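Local coordinates for protein polynucleotide 5'-triphosphatase (Acanthamoeba polyphaga mimivirus, PDB 3BGY) that removes the terminal phosphate from the 5'-triphosphate end of mRNA, as the N-terminal triphosphatase domain of the viral capping enzyme, at residues 122-127 with 150-155; 34-39 with 144-149; 67-72 with 87-92; 171-176 with 191-196. One frame throughout, in Å; residues are numbered along the deposited sequence. Where two conformers were deposited one is given.

All four interactions lie in the closed antiparallel barrel of this tunnel triphosphatase and follow one another round its wall. Interaction 2 and interaction 1 share strand 142-152, and Pro151 CD touches Asn35 OD1 at 3.5 Å. Strand 122-136 passes the sheet on to interaction 3, with Glu123 O 2.7 Å from Ser87 N, and strand 66-77 continues it to interaction 4, with Tyr71 O 2.8 Å from Lys175 N. Interactions 2 and 4 lie on opposite sides of the chain's centre, their centres about 21 Å apart. From these different strands the charged side chains of Glu39, Lys127, Lys145, Arg173 and Lys175 extend into the barrel, consistent with a tunnel that receives the RNA triphosphate end.

Interaction 1 (122-127 with 150-155); sequences IEIVYK and IPLVAG. With ACT (acetate ion), chain D.
A beta hairpin in the barrel wall joins strand 122-136 to strand 142-152, with Tyr126 and Ile150 as an antiparallel hydrogen-bonded pair. Tyr126 N donates to Ile150 O over 2.9 Å, and Ile150 N returns a bond to Tyr126 O. Val125 and Pro151 follow as a non-hydrogen-bonded pair, CA atoms 4.4 Å apart, a site where the missing N-H of proline costs no cross-strand bond. Leu152 N then reaches Ile124 O at 2.9 Å, almost straight at 175°. Beyond it a water bridges the strands, accepting from Ile124 N at 2.9 Å and lying 2.8 Å from Leu152 O. On the face carrying Tyr126, Leu152 works with two atoms: CB packs on Ile124 CG2 at 4.1 Å, and CD1 reaches back to Tyr126 CB at 4.3 Å. The Tyr126 ring, its CG anti to the backbone N (chi1 173°), has Ile150 CD1 near its edge, while its outer end leads away from residues 150-152. Tyr126 OH donates to OXT of an acetate ion, probably from the crystallisation liquor, at 2.6 Å and in the ring plane. Strand 83-88 hydrogen-bonds to the other edge of strand 122-127, and its Tyr84 touches both Ile124 and Leu152.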
loop_
_atom_site.group_PDB
_atom_site.type_symbol
_atom_site.label_atom_id
_atom_site.label_comp_id
_atom_site.label_asym_id
_atom_site.label_seq_id
_atom_site.Cartn_x
_atom_site.Cartn_y
_atom_site.Cartn_z
ATOM N N ILE A 122 1.560 -15.169 2.681
ATOM C CA ILE A 122 0.360 -14.850 1.896
ATOM C C ILE A 122 -0.512 -13.903 2.728
ATOM O O ILE A 122 -1.218 -14.312 3.661
ATOM C CB ILE A 122 -0.473 -16.133 1.500
ATOM C CG1 ILE A 122 0.406 -17.120 0.702
ATOM C CG2 ILE A 122 -1.737 -15.730 0.705
ATOM C CD1 ILE A 122 -0.266 -18.467 0.372
ATOM N N GLU A 123 -0.469 -12.621 2.380
ATOM C CA GLU A 123 -1.257 -11.625 3.108
ATOM C C GLU A 123 -2.521 -11.350 2.323
ATOM O O GLU A 123 -2.482 -11.211 1.097
ATOM C CB GLU A 123 -0.455 -10.341 3.327
ATOM C CG GLU A 123 0.650 -10.508 4.373
ATOM C CD GLU A 123 1.464 -9.241 4.620
ATOM O OE1 GLU A 123 1.184 -8.193 3.994
ATOM O OE2 GLU A 123 2.413 -9.320 5.425
ATOM N N ILE A 124 -3.645 -11.327 3.032
ATOM C CA ILE A 124 -4.951 -11.137 2.403
ATOM C C ILE A 124 -5.704 -10.020 3.091
ATOM O O ILE A 124 -5.762 -9.962 4.325
ATOM C CB ILE A 124 -5.797 -12.445 2.508
ATOM C CG1 ILE A 124 -5.027 -13.622 1.909
ATOM C CG2 ILE A 124 -7.118 -12.269 1.805
ATOM C CD1 ILE A 124 -5.779 -14.946 1.901
ATOM N N VAL A 125 -6.247 -9.104 2.284
ATOM C CA VAL A 125 -6.999 -7.985 2.807
ATOM C C VAL A 125 -8.230 -7.688 1.969
ATOM O O VAL A 125 -8.260 -7.931 0.759
ATOM C CB VAL A 125 -6.154 -6.627 2.874
ATOM C CG1 VAL A 125 -4.999 -6.715 3.878
ATOM C CG2 VAL A 125 -5.650 -6.199 1.486
ATOM N N TYR A 126 -9.251 -7.182 2.640
ATOM C CA TYR A 126 -10.456 -6.732 1.966
ATOM C C TYR A 126 -10.409 -5.213 2.160
ATOM O O TYR A 126 -10.396 -4.710 3.283
ATOM C CB TYR A 126 -11.713 -7.362 2.571
ATOM C CG TYR A 126 -12.982 -6.772 1.999
ATOM C CD1 TYR A 126 -13.456 -7.157 0.723
ATOM C CD2 TYR A 126 -13.695 -5.789 2.717
ATOM C CE1 TYR A 126 -14.614 -6.557 0.171
ATOM C CE2 TYR A 126 -14.846 -5.196 2.186
ATOM C CZ TYR A 126 -15.298 -5.588 0.917
ATOM O OH TYR A 126 -16.425 -4.993 0.415
ATOM N N LYS A 127 -10.416 -4.500 1.043
ATOM C CA LYS A 127 -10.294 -3.047 1.053
ATOM C C LYS A 127 -11.624 -2.414 0.733
ATOM O O LYS A 127 -12.150 -2.612 -0.362
ATOM C CB LYS A 127 -9.259 -2.616 0.012
ATOM C CG LYS A 127 -7.842 -3.075 0.285
ATOM C CD LYS A 127 -6.906 -2.753 -0.894
ATOM C CE LYS A 127 -6.249 -1.370 -0.779
ATOM N NZ LYS A 127 -7.192 -0.225 -0.609
ATOM N N ILE A 150 -9.333 -4.544 5.936
ATOM C CA ILE A 150 -9.538 -5.621 6.906
ATOM C C ILE A 150 -8.651 -6.812 6.586
ATOM O O ILE A 150 -8.805 -7.440 5.541
ATOM C CB ILE A 150 -11.043 -6.024 6.919
ATOM C CG1 ILE A 150 -11.901 -4.786 7.199
ATOM C CG2 ILE A 150 -11.295 -7.141 7.969
ATOM C CD1 ILE A 150 -13.410 -4.999 7.121
ATOM N N PRO A 151 -7.737 -7.172 7.507
ATOM C CA PRO A 151 -6.856 -8.312 7.230
ATOM C C PRO A 151 -7.562 -9.610 7.555
ATOM O O PRO A 151 -8.337 -9.688 8.510
ATOM C CB PRO A 151 -5.686 -8.097 8.207
ATOM C CG PRO A 151 -5.861 -6.700 8.716
ATOM C CD PRO A 151 -7.336 -6.512 8.759
ATOM N N LEU A 152 -7.361 -10.600 6.696
ATOM C CA LEU A 152 -7.926 -11.924 6.929
ATOM C C LEU A 152 -6.718 -12.708 7.393
ATOM O O LEU A 152 -5.766 -12.871 6.633
ATOM C CB LEU A 152 -8.510 -12.506 5.641
ATOM C CG LEU A 152 -9.918 -12.090 5.234
ATOM C CD1 LEU A 152 -9.916 -10.714 4.576
ATOM C CD2 LEU A 152 -10.455 -13.137 4.269
ATOM N N VAL A 153 -6.723 -13.112 8.663
ATOM C CA VAL A 153 -5.591 -13.826 9.259
ATOM C C VAL A 153 -5.809 -15.297 9.605
ATOM O O VAL A 153 -6.949 -15.758 9.742
ATOM C CB VAL A 153 -5.034 -13.081 10.496
ATOM C CG1 VAL A 153 -4.262 -11.836 10.056
ATOM C CG2 VAL A 153 -6.160 -12.711 11.441
ATOM N N ALA A 154 -4.691 -16.023 9.700
ATOM C CA ALA A 154 -4.662 -17.455 10.014
ATOM C C ALA A 154 -5.094 -17.711 11.456
ATOM O O ALA A 154 -4.787 -16.913 12.354
ATOM C CB ALA A 154 -3.267 -18.012 9.782
ATOM N N GLY A 155 -5.865 -18.783 11.651
ATOM C CA GLY A 155 -6.339 -19.143 12.980
ATOM C C GLY A 155 -7.626 -18.450 13.391
ATOM O O GLY A 155 -8.448 -19.043 14.097
HETATM C C ACT D . -17.766 -6.971 -2.304
HETATM O O ACT D . -18.939 -7.387 -2.854
HETATM O OXT ACT D . -17.677 -5.929 -1.701
HETATM C CH3 ACT D . -16.568 -7.819 -2.419
HETATM O O HOH W 1 -3.280 -11.680 5.935
#

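Interaction 2 (34-39 with 144-149); sequences DNLEFE and IKSTEE
Phe38 meets Ile144 with the far end of its ring: CZ is 3.4 Å from Ile144 CG2, which lies about equally far from CE1 and CE2 and approaches the ring obliquely. The ring gets there with CG anti to the backbone N (chi1 -175°). On the same face Leu36 lays CD2 against Glu148 CB at 4.0 Å. The other face carries mostly charged side chains. Glu39 and Lys145 both extend from it, yet Glu39 OE2 stays 5.0 Å from Lys145 NZ. Glu37 instead bends at chi2, and a water donates both to its OE2 and to Glu149 O, 2.6 Å from each. Glu37 and Glu39 alternate on a strand facing the tunnel, consistent with the metal-binding glutamates of tunnel triphosphatases. Underneath, the antiparallel backbones bond in pairs, with Glu37 N on Thr147 O at 2.8 Å. Helix 17-32 packs on Phe38 through Met26, Leu27 and Tyr30, while strands 208-215 and 122-136 flank strands 36-39 and 144-149 respectively.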
loop_
_atom_site.group_PDB
_atom_site.type_symbol
_atom_site.label_atom_id
_atom_site.label_comp_id
_atom_site.label_asym_id
_atom_site.label_seq_id
_atom_site.Cartn_x
_atom_site.Cartn_y
_atom_site.Cartn_z
ATOM N N ASP A 34 -10.899 0.329 13.935
ATOM C CA ASP A 34 -10.343 -1.000 14.094
ATOM C C ASP A 34 -9.315 -1.277 13.008
ATOM O O ASP A 34 -8.141 -1.560 13.286
ATOM C CB ASP A 34 -11.461 -2.041 14.002
ATOM C CG ASP A 34 -12.526 -1.858 15.070
ATOM O OD1 ASP A 34 -12.172 -1.453 16.195
ATOM O OD2 ASP A 34 -13.714 -2.122 14.774
ATOM N N ASN A 35 -9.752 -1.095 11.768
ATOM C CA ASN A 35 -8.918 -1.401 10.613
ATOM C C ASN A 35 -8.684 -0.241 9.655
ATOM O O ASN A 35 -8.446 -0.426 8.453
ATOM C CB ASN A 35 -9.528 -2.589 9.871
ATOM C CG ASN A 35 -9.552 -3.863 10.712
ATOM O OD1 ASN A 35 -8.518 -4.321 11.217
ATOM N ND2 ASN A 35 -10.728 -4.439 10.848
ATOM N N LEU A 36 -8.719 0.967 10.194
ATOM C CA LEU A 36 -8.429 2.139 9.374
ATOM C C LEU A 36 -6.912 2.338 9.344
ATOM O O LEU A 36 -6.209 2.028 10.316
ATOM C CB LEU A 36 -9.133 3.383 9.926
ATOM C CG LEU A 36 -10.662 3.426 9.852
ATOM C CD1 LEU A 36 -11.188 4.626 10.639
ATOM C CD2 LEU A 36 -11.128 3.523 8.412
ATOM N N GLU A 37 -6.404 2.733 8.179
ATOM C CA GLU A 37 -4.971 2.993 7.977
ATOM C C GLU A 37 -4.876 4.442 7.592
ATOM O O GLU A 37 -5.826 4.972 7.043
ATOM C CB GLU A 37 -4.408 2.119 6.871
ATOM C CG GLU A 37 -4.417 0.603 7.204
ATOM C CD GLU A 37 -3.770 0.219 8.549
ATOM O OE1 GLU A 37 -2.812 0.884 9.012
ATOM O OE2 GLU A 37 -4.235 -0.774 9.153
ATOM N N PHE A 38 -3.763 5.088 7.915
ATOM C CA PHE A 38 -3.587 6.507 7.612
ATOM C C PHE A 38 -2.271 6.587 6.841
ATOM O O PHE A 38 -1.202 6.236 7.354
ATOM C CB PHE A 38 -3.543 7.299 8.920
ATOM C CG PHE A 38 -3.485 8.792 8.737
ATOM C CD1 PHE A 38 -2.273 9.426 8.426
ATOM C CD2 PHE A 38 -4.627 9.568 8.919
ATOM C CE1 PHE A 38 -2.175 10.818 8.308
ATOM C CE2 PHE A 38 -4.551 10.992 8.803
ATOM C CZ PHE A 38 -3.319 11.604 8.498
ATOM N N GLU A 39 -2.340 7.230 5.677
ATOM C CA GLU A 39 -1.204 7.289 4.776
ATOM C C GLU A 39 -1.059 8.644 4.103
ATOM O O GLU A 39 -2.074 9.243 3.732
ATOM C CB GLU A 39 -1.484 6.207 3.699
ATOM C CG GLU A 39 -0.694 6.203 2.411
ATOM C CD GLU A 39 -1.148 5.103 1.448
ATOM O OE1 GLU A 39 -1.018 3.910 1.794
ATOM O OE2 GLU A 39 -1.617 5.435 0.342
ATOM N N ILE A 144 -3.551 12.962 1.545
ATOM C CA ILE A 144 -3.646 12.332 2.866
ATOM C C ILE A 144 -4.844 11.392 2.700
ATOM O O ILE A 144 -5.916 11.815 2.273
ATOM C CB ILE A 144 -3.991 13.353 3.989
ATOM C CG1 ILE A 144 -3.183 14.657 3.895
ATOM C CG2 ILE A 144 -3.853 12.706 5.343
ATOM C CD1 ILE A 144 -1.741 14.586 4.253
ATOM N N LYS A 145 -4.696 10.129 3.088
ATOM C CA LYS A 145 -5.769 9.170 2.896
ATOM C C LYS A 145 -5.970 8.294 4.099
ATOM O O LYS A 145 -4.998 7.903 4.749
ATOM C CB LYS A 145 -5.416 8.255 1.698
ATOM C CG LYS A 145 -6.462 7.217 1.227
ATOM C CD LYS A 145 -5.826 6.228 0.240
ATOM C CE LYS A 145 -6.852 5.305 -0.421
ATOM N NZ LYS A 145 -6.204 4.239 -1.251
ATOM N N SER A 146 -7.233 8.066 4.416
ATOM C CA SER A 146 -7.579 7.154 5.479
ATOM C C SER A 146 -8.402 6.129 4.729
ATOM O O SER A 146 -9.155 6.495 3.811
ATOM C CB SER A 146 -8.428 7.828 6.553
ATOM O OG SER A 146 -8.534 6.998 7.701
ATOM N N THR A 147 -8.099 4.853 4.954
ATOM C CA THR A 147 -8.893 3.800 4.344
ATOM C C THR A 147 -9.020 2.555 5.201
ATOM O O THR A 147 -8.124 2.243 5.996
ATOM C CB THR A 147 -8.395 3.467 2.911
ATOM O OG1 THR A 147 -9.372 2.671 2.232
ATOM C CG2 THR A 147 -7.048 2.788 2.925
ATOM N N GLU A 148 -10.137 1.856 5.016
ATOM C CA GLU A 148 -10.428 0.634 5.762
ATOM C C GLU A 148 -9.878 -0.566 5.021
ATOM O O GLU A 148 -10.244 -0.810 3.873
ATOM C CB GLU A 148 -11.930 0.505 5.941
ATOM C CG GLU A 148 -12.364 -0.609 6.862
ATOM C CD GLU A 148 -13.885 -0.795 6.884
ATOM O OE1 GLU A 148 -14.611 -0.054 6.180
ATOM O OE2 GLU A 148 -14.339 -1.669 7.626
ATOM N N GLU A 149 -9.018 -1.328 5.697
ATOM C CA GLU A 149 -8.389 -2.492 5.115
ATOM C C GLU A 149 -8.475 -3.558 6.176
ATOM O O GLU A 149 -7.755 -3.515 7.173
ATOM C CB GLU A 149 -6.916 -2.195 4.740
ATOM C CG GLU A 149 -6.748 -1.131 3.621
ATOM C CD GLU A 149 -5.342 -1.020 3.055
ATOM O OE1 GLU A 149 -4.741 -2.063 2.714
ATOM O OE2 GLU A 149 -4.852 0.124 2.921
HETATM O O HOH W 2 -13.219 -2.549 9.914
HETATM O O HOH W 3 -5.605 -2.864 8.533
HETATM O O HOH W 4 -2.754 2.695 3.762
#

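Interaction 3 (67-72 with 87-92); sequences ESNNYL and SLFNQE. With ACT (acetate ion), chain E.
Tyr71 and Phe89 run alongside each other in the same direction, and the tyrosine makes its contacts from the first carbon outward. Tyr71 CB touches Leu88 O at 3.2 Å and also stands over the Phe89 face as a CH-pi contact, 4.0 Å from the ring centroid. Tyr71 CG occupies the crowded position between the backbone N and the carbonyl carbon (chi1 61°). CG and CD1 both meet Phe89 CE2, CD1 at 3.7 Å, while CD2, across the ring from CD1, meets Ser87 CB at 4.0 Å. The two rings form an offset stack, their planes 24° apart. This is where the hairpin of strands 66-77 and 83-88 ends: Leu72 and Leu88 still exchange backbone bonds, Leu88 N reaching Leu72 O at 2.8 Å, but past Phe89 the chain turns into helix 91-101, with Asn90 at the N-cap, its OD1 bonded to Gln93 N. Gln91, bent at chi2, swings its amide back so that NE2 donates to Asn70 O (2.8 Å, 146° at the hydrogen) from above the carbonyl plane. The same NE2 donates to Phe89 O at 2.9 Å, and a water donates to both Asn70 O and Phe89 O.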
loop_
_atom_site.group_PDB
_atom_site.type_symbol
_atom_site.label_atom_id
_atom_site.label_comp_id
_atom_site.label_asym_id
_atom_site.label_seq_id
_atom_site.Cartn_x
_atom_site.Cartn_y
_atom_site.Cartn_z
ATOM N N GLU A 67 13.091 -3.128 6.247
ATOM C CA GLU A 67 12.482 -4.363 5.762
ATOM C C GLU A 67 12.374 -4.183 4.245
ATOM O O GLU A 67 11.945 -3.126 3.767
ATOM C CB GLU A 67 11.095 -4.572 6.374
ATOM C CG GLU A 67 10.474 -5.938 6.093
ATOM C CD GLU A 67 9.077 -6.062 6.674
ATOM O OE1 GLU A 67 8.957 -6.091 7.916
ATOM O OE2 GLU A 67 8.104 -6.113 5.888
ATOM N N SER A 68 12.822 -5.176 3.483
ATOM C CA SER A 68 12.711 -5.063 2.035
ATOM C C SER A 68 12.126 -6.348 1.506
ATOM O O SER A 68 12.443 -7.427 2.004
ATOM C CB SER A 68 14.038 -4.728 1.348
ATOM O OG SER A 68 15.064 -5.618 1.715
ATOM N N ASN A 69 11.173 -6.234 0.590
ATOM C CA ASN A 69 10.520 -7.431 0.047
ATOM C C ASN A 69 10.148 -7.268 -1.403
ATOM O O ASN A 69 9.799 -6.184 -1.825
ATOM C CB ASN A 69 9.188 -7.706 0.769
ATOM C CG ASN A 69 9.360 -8.193 2.187
ATOM O OD1 ASN A 69 9.862 -9.296 2.425
ATOM N ND2 ASN A 69 8.926 -7.383 3.140
ATOM N N ASN A 70 10.164 -8.378 -2.130
ATOM C CA ASN A 70 9.726 -8.444 -3.529
ATOM C C ASN A 70 8.436 -9.283 -3.390
ATOM O O ASN A 70 8.440 -10.345 -2.746
ATOM C CB ASN A 70 10.689 -9.236 -4.426
ATOM C CG ASN A 70 12.056 -8.626 -4.516
ATOM O OD1 ASN A 70 12.194 -7.436 -4.737
ATOM N ND2 ASN A 70 13.085 -9.456 -4.376
ATOM N N TYR A 71 7.320 -8.788 -3.907
ATOM C CA TYR A 71 6.062 -9.529 -3.813
ATOM C C TYR A 71 5.110 -9.219 -4.942
ATOM O O TYR A 71 5.204 -8.176 -5.563
ATOM C CB TYR A 71 5.367 -9.288 -2.459
ATOM C CG TYR A 71 4.971 -7.860 -2.144
ATOM C CD1 TYR A 71 5.908 -6.945 -1.640
ATOM C CD2 TYR A 71 3.635 -7.448 -2.261
ATOM C CE1 TYR A 71 5.508 -5.648 -1.250
ATOM C CE2 TYR A 71 3.225 -6.158 -1.867
ATOM C CZ TYR A 71 4.164 -5.271 -1.366
ATOM O OH TYR A 71 3.763 -4.002 -1.013
ATOM N N LEU A 72 4.166 -10.127 -5.170
ATOM C CA LEU A 72 3.160 -9.947 -6.208
ATOM C C LEU A 72 1.776 -9.729 -5.572
ATOM O O LEU A 72 1.300 -10.564 -4.785
ATOM C CB LEU A 72 3.108 -11.200 -7.117
ATOM C CG LEU A 72 2.010 -11.167 -8.181
ATOM C CD1 LEU A 72 2.271 -10.082 -9.177
ATOM C CD2 LEU A 72 1.878 -12.523 -8.867
ATOM N N SER A 87 -1.416 -10.787 -1.367
ATOM C CA SER A 87 -0.012 -10.464 -1.618
ATOM C C SER A 87 0.799 -11.747 -1.424
ATOM O O SER A 87 0.754 -12.329 -0.345
ATOM C CB SER A 87 0.491 -9.405 -0.632
ATOM O OG SER A 87 -0.347 -8.258 -0.667
ATOM N N LEU A 88 1.520 -12.157 -2.458
ATOM C CA LEU A 88 2.354 -13.373 -2.416
ATOM C C LEU A 88 3.799 -12.962 -2.200
ATOM O O LEU A 88 4.390 -12.313 -3.067
ATOM C CB LEU A 88 2.209 -14.145 -3.721
ATOM C CG LEU A 88 0.811 -14.652 -4.071
ATOM C CD1 LEU A 88 0.853 -15.399 -5.405
ATOM C CD2 LEU A 88 0.293 -15.587 -2.965
ATOM N N PHE A 89 4.373 -13.382 -1.062
ATOM C CA PHE A 89 5.750 -13.027 -0.708
ATOM C C PHE A 89 6.780 -14.111 -0.995
ATOM O O PHE A 89 7.981 -13.847 -1.020
ATOM C CB PHE A 89 5.838 -12.620 0.773
ATOM C CG PHE A 89 5.199 -11.293 1.074
ATOM C CD1 PHE A 89 3.826 -11.222 1.372
ATOM C CD2 PHE A 89 5.965 -10.109 1.103
ATOM C CE1 PHE A 89 3.216 -9.990 1.687
ATOM C CE2 PHE A 89 5.356 -8.865 1.427
ATOM C CZ PHE A 89 3.985 -8.806 1.717
ATOM N N ASN A 90 6.316 -15.343 -1.174
ATOM C CA ASN A 90 7.259 -16.435 -1.451
ATOM C C ASN A 90 7.601 -16.427 -2.956
ATOM O O ASN A 90 6.726 -16.611 -3.780
ATOM C CB ASN A 90 6.630 -17.754 -1.002
ATOM C CG ASN A 90 7.527 -18.940 -1.262
ATOM O OD1 ASN A 90 7.544 -19.472 -2.362
ATOM N ND2 ASN A 90 8.303 -19.329 -0.261
ATOM N N GLN A 91 8.882 -16.236 -3.289
ATOM C CA GLN A 91 9.329 -16.158 -4.690
ATOM C C GLN A 91 9.054 -17.372 -5.560
ATOM O O GLN A 91 8.698 -17.221 -6.729
ATOM C CB GLN A 91 10.803 -15.725 -4.782
ATOM C CG GLN A 91 11.183 -14.510 -3.910
ATOM C CD GLN A 91 10.365 -13.260 -4.216
ATOM O OE1 GLN A 91 10.403 -12.738 -5.337
ATOM N NE2 GLN A 91 9.586 -12.802 -3.228
ATOM N N GLU A 92 9.132 -18.568 -4.968
ATOM C CA GLU A 92 8.847 -19.803 -5.690
ATOM C C GLU A 92 7.340 -19.874 -6.015
ATOM O O GLU A 92 6.968 -20.221 -7.135
ATOM C CB GLU A 92 9.290 -21.016 -4.855
ATOM C CG GLU A 92 9.185 -22.363 -5.578
ATOM C CD GLU A 92 9.849 -23.521 -4.835
ATOM O OE1 GLU A 92 10.299 -23.353 -3.679
ATOM O OE2 GLU A 92 9.919 -24.618 -5.425
HETATM C C ACT E . 15.187 -8.795 2.842
HETATM O O ACT E . 14.228 -9.639 3.246
HETATM O OXT ACT E . 14.994 -8.078 1.907
HETATM C CH3 ACT E . 16.500 -8.738 3.553
HETATM O O HOH W 5 9.410 -11.496 -0.315
#

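Interaction 4 (171-176 with 191-196); sequences MYRYKT and TDVKSS
Ser196, Thr176 and the Tyr174-Lys194 pair bury much of the surface in this antiparallel hairpin, formed by strands 169-183 and 186-196 of the tunnel barrel. Each belongs to a hydrogen-bonded pair, so six backbone bonds close the contact. At one end Ser196 O accepts from Tyr172 N at 2.9 Å and lies near the ring edge of that tyrosine, 3.6 Å from CD2. Ser196 OG bonds to Ile198 O. In the middle Tyr174 N bonds Lys194 O, and Lys194 N bonds Tyr174 O at 2.8 Å. The two side chains touch only near their roots, CB to CB at 4.3 Å, before their ends lead away: Tyr174 OH makes a weak hydrogen bond to Gln91 OE1, Lys194 NZ bonds to Val205 O and Ser207 OG. At the other end Thr176 pairs with Asp192, CB to CB at 4.2 Å, while its OG1 bonds Asn70 OD1 and Asp192 OD1 bonds Ser207 OG. The opposite face carries Arg173 and Lys175 toward the barrel interior. Lys175 extends alongside Val193, and its CB packs on Thr191 CG2 at 3.7 Å. Arg173, extended from CG to NE, lays CD against Val193 CG1 at 4.0 Å.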
loop_
_atom_site.group_PDB
_atom_site.type_symbol
_atom_site.label_atom_id
_atom_site.label_comp_id
_atom_site.label_asym_id
_atom_site.label_seq_id
_atom_site.Cartn_x
_atom_site.Cartn_y
_atom_site.Cartn_z
ATOM N N MET A 171 -6.232 -7.023 -11.249
ATOM C CA MET A 171 -5.050 -6.194 -11.453
ATOM C C MET A 171 -3.863 -6.851 -10.760
ATOM O O MET A 171 -4.009 -7.445 -9.678
ATOM C CB MET A 171 -5.278 -4.778 -10.921
ATOM C CG MET A 171 -4.094 -3.836 -11.108
ATOM S SD MET A 171 -4.459 -2.233 -10.444
ATOM C CE MET A 171 -4.972 -2.668 -8.749
ATOM N N TYR A 172 -2.709 -6.776 -11.423
ATOM C CA TYR A 172 -1.461 -7.352 -10.919
ATOM C C TYR A 172 -0.430 -6.280 -10.696
ATOM O O TYR A 172 -0.287 -5.382 -11.517
ATOM C CB TYR A 172 -0.882 -8.345 -11.920
ATOM C CG TYR A 172 -1.863 -9.424 -12.287
ATOM C CD1 TYR A 172 -2.002 -10.567 -11.479
ATOM C CD2 TYR A 172 -2.723 -9.278 -13.403
ATOM C CE1 TYR A 172 -2.970 -11.538 -11.767
ATOM C CE2 TYR A 172 -3.721 -10.269 -13.703
ATOM C CZ TYR A 172 -3.819 -11.383 -12.872
ATOM O OH TYR A 172 -4.739 -12.354 -13.132
ATOM N N ARG A 173 0.207 -6.311 -9.528
ATOM C CA ARG A 173 1.266 -5.354 -9.240
ATOM C C ARG A 173 2.426 -6.116 -8.637
ATOM O O ARG A 173 2.264 -6.737 -7.600
ATOM C CB ARG A 173 0.808 -4.254 -8.276
ATOM C CG ARG A 173 -0.155 -3.269 -8.917
ATOM C CD ARG A 173 -0.533 -2.139 -7.998
ATOM N NE ARG A 173 -1.387 -1.192 -8.715
ATOM C CZ ARG A 173 -2.386 -0.502 -8.173
ATOM N NH1 ARG A 173 -2.683 -0.638 -6.885
ATOM N NH2 ARG A 173 -3.138 0.279 -8.942
ATOM N N TYR A 174 3.566 -6.096 -9.318
ATOM C CA TYR A 174 4.774 -6.741 -8.819
ATOM C C TYR A 174 5.546 -5.597 -8.176
ATOM O O TYR A 174 5.906 -4.592 -8.838
ATOM C CB TYR A 174 5.603 -7.382 -9.931
ATOM C CG TYR A 174 6.786 -8.156 -9.374
ATOM C CD1 TYR A 174 6.585 -9.295 -8.590
ATOM C CD2 TYR A 174 8.111 -7.703 -9.568
ATOM C CE1 TYR A 174 7.678 -9.979 -7.992
ATOM C CE2 TYR A 174 9.218 -8.386 -8.978
ATOM C CZ TYR A 174 8.988 -9.516 -8.196
ATOM O OH TYR A 174 10.074 -10.170 -7.641
ATOM N N LYS A 175 5.863 -5.781 -6.905
ATOM C CA LYS A 175 6.509 -4.719 -6.136
ATOM C C LYS A 175 7.805 -5.055 -5.448
ATOM O O LYS A 175 7.959 -6.184 -4.974
ATOM C CB LYS A 175 5.529 -4.315 -5.034
ATOM C CG LYS A 175 4.243 -3.628 -5.540
ATOM C CD LYS A 175 3.351 -3.222 -4.379
ATOM C CE LYS A 175 2.108 -2.512 -4.862
ATOM N NZ LYS A 175 1.280 -2.026 -3.721
ATOM N N THR A 176 8.727 -4.079 -5.416
ATOM C CA THR A 176 9.974 -4.197 -4.651
ATOM C C THR A 176 9.804 -3.026 -3.689
ATOM O O THR A 176 9.898 -1.852 -4.087
ATOM C CB THR A 176 11.259 -4.077 -5.504
ATOM O OG1 THR A 176 11.293 -5.177 -6.422
ATOM C CG2 THR A 176 12.518 -4.155 -4.595
ATOM N N THR A 191 8.471 2.242 -2.963
ATOM C CA THR A 191 8.241 1.047 -3.774
ATOM C C THR A 191 8.427 1.222 -5.268
ATOM O O THR A 191 8.041 2.241 -5.831
ATOM C CB THR A 191 6.776 0.568 -3.540
ATOM O OG1 THR A 191 6.486 0.492 -2.140
ATOM C CG2 THR A 191 6.544 -0.827 -4.106
ATOM N N ASP A 192 9.069 0.223 -5.884
ATOM C CA ASP A 192 9.260 0.158 -7.340
ATOM C C ASP A 192 8.075 -0.756 -7.719
ATOM O O ASP A 192 8.024 -1.927 -7.304
ATOM C CB ASP A 192 10.618 -0.503 -7.625
ATOM C CG ASP A 192 10.804 -0.911 -9.090
ATOM O OD1 ASP A 192 9.821 -1.224 -9.792
ATOM O OD2 ASP A 192 11.966 -0.968 -9.532
ATOM N N VAL A 193 7.105 -0.229 -8.471
ATOM C CA VAL A 193 5.900 -1.010 -8.788
ATOM C C VAL A 193 5.725 -1.247 -10.284
ATOM O O VAL A 193 5.784 -0.302 -11.081
ATOM C CB VAL A 193 4.594 -0.251 -8.306
ATOM C CG1 VAL A 193 3.315 -1.078 -8.559
ATOM C CG2 VAL A 193 4.665 0.181 -6.871
ATOM N N LYS A 194 5.451 -2.503 -10.660
ATOM C CA LYS A 194 5.165 -2.857 -12.065
ATOM C C LYS A 194 3.688 -3.233 -12.064
ATOM O O LYS A 194 3.290 -4.180 -11.395
ATOM C CB LYS A 194 6.073 -3.997 -12.552
ATOM C CG LYS A 194 7.508 -3.480 -12.849
ATOM C CD LYS A 194 8.459 -4.613 -13.187
ATOM C CE LYS A 194 9.906 -4.130 -13.310
ATOM N NZ LYS A 194 10.040 -2.919 -14.201
ATOM N N SER A 195 2.879 -2.478 -12.802
ATOM C CA SER A 195 1.438 -2.711 -12.854
ATOM C C SER A 195 0.948 -3.161 -14.223
ATOM O O SER A 195 1.505 -2.767 -15.251
ATOM C CB SER A 195 0.682 -1.439 -12.451
ATOM O OG SER A 195 1.083 -0.990 -11.168
ATOM N N SER A 196 -0.046 -4.045 -14.209
ATOM C CA SER A 196 -0.672 -4.556 -15.432
ATOM C C SER A 196 -2.028 -5.230 -15.216
ATOM O O SER A 196 -2.271 -5.836 -14.161
ATOM C CB SER A 196 0.256 -5.579 -16.113
ATOM O OG SER A 196 -0.309 -6.043 -17.336
HETATM O O HOH W 6 8.715 -3.979 -9.423
#